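Local coordinates for spike protein P1 (Pseudoalteromonas phage pm2, PDB 2VVD), which binds the host receptor as the C-terminal domain of the monomeric spike protein at the fivefold vertices of the virion, at residues F39-P44 with H125-V130; A79-E84 with L92-S97. All blocks are in the same frame, centred on the assembly; numbering follows the deposited sequence.

Contact 1 (F39-P44 with H125-V130)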
# COMPACT_ATOMS: atom_id res chain seq x y z
N PHE A 39 2.38 7.15 -5.79
CA PHE A 39 2.72 7.13 -7.19
C PHE A 39 1.46 7.44 -7.99
O PHE A 39 0.36 7.22 -7.50
CB PHE A 39 3.33 5.79 -7.59
CG PHE A 39 2.36 4.65 -7.58
CD1 PHE A 39 1.65 4.32 -8.73
CD2 PHE A 39 2.18 3.89 -6.43
CE1 PHE A 39 0.76 3.25 -8.73
CE2 PHE A 39 1.29 2.81 -6.42
CZ PHE A 39 0.57 2.50 -7.57
N ASP A 40 1.65 7.98 -9.19
CA ASP A 40 0.52 8.28 -10.09
C ASP A 40 0.39 7.22 -11.18
O ASP A 40 1.39 6.70 -11.68
CB ASP A 40 0.71 9.66 -10.74
CG ASP A 40 0.59 10.81 -9.74
OD1 ASP A 40 -0.01 10.60 -8.67
OD2 ASP A 40 1.11 11.91 -10.02
N ILE A 41 -0.85 6.90 -11.52
CA ILE A 41 -1.15 6.04 -12.66
C ILE A 41 -2.06 6.79 -13.64
O ILE A 41 -3.14 7.27 -13.27
CB ILE A 41 -1.78 4.70 -12.22
CG1 ILE A 41 -2.10 3.82 -13.45
CG2 ILE A 41 -3.01 4.92 -11.37
CD1 ILE A 41 -2.41 2.38 -13.11
N ASP A 42 -1.58 6.91 -14.87
CA ASP A 42 -2.33 7.53 -15.94
C ASP A 42 -3.15 6.46 -16.65
O ASP A 42 -2.62 5.67 -17.43
CB ASP A 42 -1.38 8.21 -16.92
CG ASP A 42 -2.10 9.11 -17.91
OD1 ASP A 42 -3.34 9.06 -17.97
OD2 ASP A 42 -1.41 9.87 -18.61
N VAL A 43 -4.45 6.43 -16.37
CA VAL A 43 -5.32 5.41 -16.94
C VAL A 43 -5.67 5.84 -18.35
O VAL A 43 -6.25 6.90 -18.54
CB VAL A 43 -6.62 5.24 -16.10
CG1 VAL A 43 -7.60 4.33 -16.82
CG2 VAL A 43 -6.29 4.70 -14.71
N PRO A 44 -5.32 5.01 -19.35
CA PRO A 44 -5.58 5.37 -20.74
C PRO A 44 -7.06 5.24 -21.10
O PRO A 44 -7.77 4.47 -20.44
CB PRO A 44 -4.75 4.36 -21.52
CG PRO A 44 -4.75 3.15 -20.65
CD PRO A 44 -4.67 3.69 -19.26
N HIS A 125 -4.58 9.28 -11.65
CA HIS A 125 -5.06 9.05 -10.29
C HIS A 125 -3.85 8.87 -9.39
O HIS A 125 -2.87 8.27 -9.80
CB HIS A 125 -5.93 7.80 -10.24
CG HIS A 125 -7.17 7.91 -11.07
ND1 HIS A 125 -8.36 8.39 -10.57
CD2 HIS A 125 -7.40 7.62 -12.37
CE1 HIS A 125 -9.27 8.38 -11.53
NE2 HIS A 125 -8.71 7.91 -12.63
N ARG A 126 -3.92 9.41 -8.18
CA ARG A 126 -2.83 9.28 -7.22
C ARG A 126 -3.11 8.14 -6.26
O ARG A 126 -4.21 8.02 -5.74
CB ARG A 126 -2.65 10.58 -6.44
CG ARG A 126 -1.42 10.58 -5.54
CD ARG A 126 -0.87 11.97 -5.35
NE ARG A 126 -0.27 12.49 -6.59
CZ ARG A 126 0.28 13.69 -6.72
NH1 ARG A 126 0.32 14.53 -5.70
NH2 ARG A 126 0.80 14.04 -7.88
N VAL A 127 -2.09 7.31 -6.02
CA VAL A 127 -2.21 6.09 -5.23
C VAL A 127 -1.31 6.17 -4.00
O VAL A 127 -0.11 6.38 -4.13
CB VAL A 127 -1.80 4.85 -6.06
CG1 VAL A 127 -2.03 3.56 -5.26
CG2 VAL A 127 -2.57 4.80 -7.39
N PHE A 128 -1.90 6.01 -2.81
CA PHE A 128 -1.14 5.99 -1.56
C PHE A 128 -1.08 4.58 -1.00
O PHE A 128 -2.09 4.05 -0.53
CB PHE A 128 -1.77 6.92 -0.52
CG PHE A 128 -1.74 8.37 -0.92
CD1 PHE A 128 -0.62 9.15 -0.66
CD2 PHE A 128 -2.84 8.95 -1.56
CE1 PHE A 128 -0.59 10.48 -1.03
CE2 PHE A 128 -2.81 10.28 -1.92
CZ PHE A 128 -1.69 11.05 -1.66
N PRO A 129 0.11 3.94 -1.06
CA PRO A 129 0.31 2.69 -0.34
C PRO A 129 0.42 2.95 1.15
O PRO A 129 1.30 3.70 1.57
CB PRO A 129 1.64 2.15 -0.90
CG PRO A 129 1.98 3.01 -2.05
CD PRO A 129 1.31 4.32 -1.82
N VAL A 130 -0.47 2.36 1.94
CA VAL A 130 -0.49 2.61 3.38
C VAL A 130 -0.74 1.35 4.19
O VAL A 130 -1.13 0.32 3.64
CB VAL A 130 -1.57 3.66 3.76
CG1 VAL A 130 -1.27 5.00 3.09
CG2 VAL A 130 -2.97 3.15 3.42
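One face of the Phe39 ring is covered by Val127, whose CB stands 3.8 Å from the ring centroid in a CH-pi contact; Pro129 CG lies at the edge. CG of Phe39 sits between the backbone N and the carbonyl carbon (chi1 70°), which lays the ring alongside the valine. A second flat pair, the Asp40 carboxylate and the Arg126 guanidinium, meets edge to edge with planes only 10° apart. Arg126 NE reaches Asp40 OD1 at 2.8 Å and Arg126 NH2 reaches Asp40 OD2 at 3.0 Å, each through a syn lone pair, a side-on salt bridge that should fix the carboxylate's rotation. Arg126 NH1 also pairs with Glu32 of helix 28-33. Strand 39-43 is outermost in a four-stranded antiparallel sheet that faces a second one, consistent with a jelly-roll beta sandwich. Phe39 with Val127 and Ile41 with His125 are hydrogen-bonded pairs, with the non-hydrogen-bonded pair of Asp40 and Arg126 between them, side chains on the other face. Phe39 meets Phe13 and Val157 of the second sheet. Ile41 CG2 packs 4.0 Å from Val127 CG2, and Val43 CG2 approaches His125 CD2 obliquely at 3.9 Å, while the imidazole's nitrogens bond to the carbonyls of Ser121 and Thr83.

Contact 2 (A79-E84 with L92-S97)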
# COMPACT_ATOMS: atom_id res chain seq x y z
N ALA A 79 -3.24 -1.27 2.35
CA ALA A 79 -4.19 -0.83 1.34
C ALA A 79 -3.55 0.12 0.34
O ALA A 79 -2.48 0.69 0.58
CB ALA A 79 -5.40 -0.16 2.01
N PHE A 80 -4.21 0.25 -0.80
CA PHE A 80 -4.04 1.39 -1.68
C PHE A 80 -5.18 2.36 -1.37
O PHE A 80 -6.34 1.95 -1.27
CB PHE A 80 -4.13 0.98 -3.15
CG PHE A 80 -3.01 0.07 -3.61
CD1 PHE A 80 -1.68 0.45 -3.49
CD2 PHE A 80 -3.30 -1.16 -4.21
CE1 PHE A 80 -0.65 -0.37 -3.93
CE2 PHE A 80 -2.28 -1.99 -4.65
CZ PHE A 80 -0.95 -1.59 -4.52
N TYR A 81 -4.85 3.64 -1.19
CA TYR A 81 -5.86 4.71 -1.20
C TYR A 81 -5.63 5.45 -2.50
O TYR A 81 -4.53 5.95 -2.74
CB TYR A 81 -5.71 5.69 -0.03
CG TYR A 81 -6.00 5.16 1.37
CD1 TYR A 81 -6.66 3.96 1.59
CD2 TYR A 81 -5.62 5.91 2.48
CE1 TYR A 81 -6.92 3.50 2.89
CE2 TYR A 81 -5.87 5.46 3.77
CZ TYR A 81 -6.52 4.26 3.97
OH TYR A 81 -6.76 3.82 5.26
N ILE A 82 -6.66 5.51 -3.34
CA ILE A 82 -6.53 6.04 -4.69
C ILE A 82 -7.58 7.13 -4.91
O ILE A 82 -8.75 6.93 -4.59
CB ILE A 82 -6.72 4.94 -5.76
CG1 ILE A 82 -5.82 3.74 -5.45
CG2 ILE A 82 -6.44 5.51 -7.15
CD1 ILE A 82 -5.86 2.64 -6.50
N THR A 83 -7.15 8.26 -5.45
CA THR A 83 -8.05 9.37 -5.74
C THR A 83 -9.09 8.91 -6.75
O THR A 83 -8.74 8.33 -7.79
CB THR A 83 -7.30 10.61 -6.27
OG1 THR A 83 -6.60 10.28 -7.48
CG2 THR A 83 -6.30 11.13 -5.23
N GLU A 84 -10.36 9.12 -6.43
CA GLU A 84 -11.45 8.81 -7.36
C GLU A 84 -11.39 9.73 -8.58
O GLU A 84 -11.65 9.30 -9.70
CB GLU A 84 -12.80 8.97 -6.66
CG GLU A 84 -13.97 8.50 -7.52
CD GLU A 84 -15.29 8.56 -6.80
OE1 GLU A 84 -15.34 9.04 -5.65
OE2 GLU A 84 -16.30 8.13 -7.40
N LEU A 92 -10.52 9.75 -1.54
CA LEU A 92 -9.74 8.54 -1.80
C LEU A 92 -10.60 7.30 -1.65
O LEU A 92 -11.47 7.23 -0.77
CB LEU A 92 -8.57 8.45 -0.82
CG LEU A 92 -7.59 9.61 -0.77
CD1 LEU A 92 -6.73 9.52 0.50
CD2 LEU A 92 -6.71 9.64 -2.02
N ILE A 93 -10.35 6.30 -2.50
CA ILE A 93 -11.02 5.01 -2.40
C ILE A 93 -10.05 3.98 -1.80
O ILE A 93 -8.87 3.94 -2.16
CB ILE A 93 -11.53 4.53 -3.78
CG1 ILE A 93 -12.50 5.57 -4.37
CG2 ILE A 93 -12.22 3.18 -3.67
CD1 ILE A 93 -12.98 5.22 -5.78
N LYS A 94 -10.56 3.15 -0.91
CA LYS A 94 -9.77 2.15 -0.21
C LYS A 94 -9.80 0.81 -0.93
O LYS A 94 -10.86 0.35 -1.34
CB LYS A 94 -10.30 2.01 1.21
CG LYS A 94 -9.57 1.03 2.10
CD LYS A 94 -10.20 1.05 3.49
CE LYS A 94 -9.34 0.34 4.52
NZ LYS A 94 -9.95 0.43 5.88
N TYR A 95 -8.62 0.20 -1.08
CA TYR A 95 -8.49 -1.15 -1.64
C TYR A 95 -7.65 -2.05 -0.73
O TYR A 95 -6.49 -1.73 -0.46
CB TYR A 95 -7.86 -1.09 -3.03
CG TYR A 95 -8.60 -0.19 -3.99
CD1 TYR A 95 -9.51 -0.70 -4.90
CD2 TYR A 95 -8.38 1.19 -3.98
CE1 TYR A 95 -10.19 0.14 -5.78
CE2 TYR A 95 -9.05 2.02 -4.85
CZ TYR A 95 -9.95 1.50 -5.74
OH TYR A 95 -10.59 2.36 -6.60
N THR A 96 -8.23 -3.15 -0.26
CA THR A 96 -7.53 -4.15 0.55
C THR A 96 -7.82 -5.55 -0.01
O THR A 96 -8.77 -5.71 -0.78
CB THR A 96 -7.95 -4.11 2.04
OG1 THR A 96 -9.32 -4.49 2.18
CG2 THR A 96 -7.75 -2.72 2.64
N SER A 97 -7.01 -6.53 0.38
CA SER A 97 -7.19 -7.92 -0.07
C SER A 97 -6.84 -9.01 0.97
O SER A 97 -7.40 -10.11 0.92
CB SER A 97 -6.38 -8.18 -1.34
OG SER A 97 -4.99 -8.25 -1.06
O HOH W 1 -8.85 2.72 6.54
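The amide of Ile93 donates to Ile82 O at 2.7 Å with an N-H...O angle of 168°. Leu92 CA adds a C-H...O contact to the same oxygen. Ile82 N returns a bond to Ile93 O, and Phe80 and Tyr95 exchange a second reciprocal pair, Tyr95 N lying 2.9 Å from Phe80 O. Phe80 O also sits at the edge of the Tyr95 ring, in its plane.

Between and beyond these hydrogen-bonded pairs, Tyr81 with Lys94 and Thr83 with Leu92 are non-hydrogen-bonded pairs, the alternation of an antiparallel beta hairpin; the N-to-C directions of the short segments 79-83 and 92-95 differ by 153°. The hairpin supplies one side of a four-stranded sheet, with 92-95 as its outer strand; on the other side, 78-83 is bonded to 123-131.

The two faces differ in character. On the face of Phe80, Ile82 and Tyr95, the Ile82 side chain crosses that of Tyr95 at about a right angle, CD1 coming obliquely to within 3.6 Å of Tyr95 CE2; Phe80 and Tyr95 reach on to Val116 of the second sheet. On the opposite face, Lys94 lies alongside Tyr81, pointing the same way. With CG anti to the backbone N (chi1 -179°) and an extended chain beyond, the lysine brings CG to the phenol edge, 3.7 Å from Tyr81 CE1, and carries NZ past the ring. There a water accepts from Lys94 NZ at 2.6 Å and donates to Tyr81 OH at 2.7 Å, while the hydroxyl is also hydrogen-bonded to Ala23 O. Farther along this face, Leu92 splits its methyls, CD1 packing on Tyr81 CB and CD2 lying 3.6 Å from Thr83 CG2, whose OG1 is hydrogen-bonded to Gly85 O and Arg126 N.

Overall arrangement
From the N terminus the chain first lays down strand 11-15 of the facing sheet and helix 28-33, then strand 39-43, which waits 81 residues for its partner in contact 1. Inside that long loop the chain returns to the facing sheet through strand 52-60, then builds the hairpin of contact 2, closing a loop of seven residues. Strand 112-118 follows in the facing sheet before 125-130 closes contact 1, so contact 2 is wholly nested and the two do not cross. Their centres are 10 Å apart. Strands 123-131 and 78-83 are neighbours, joined by a probable hydrogen bond from Phe128 N to Tyr81 O at 2.6 Å, giving the sheet order 39-43, 123-131, 78-83, 92-95.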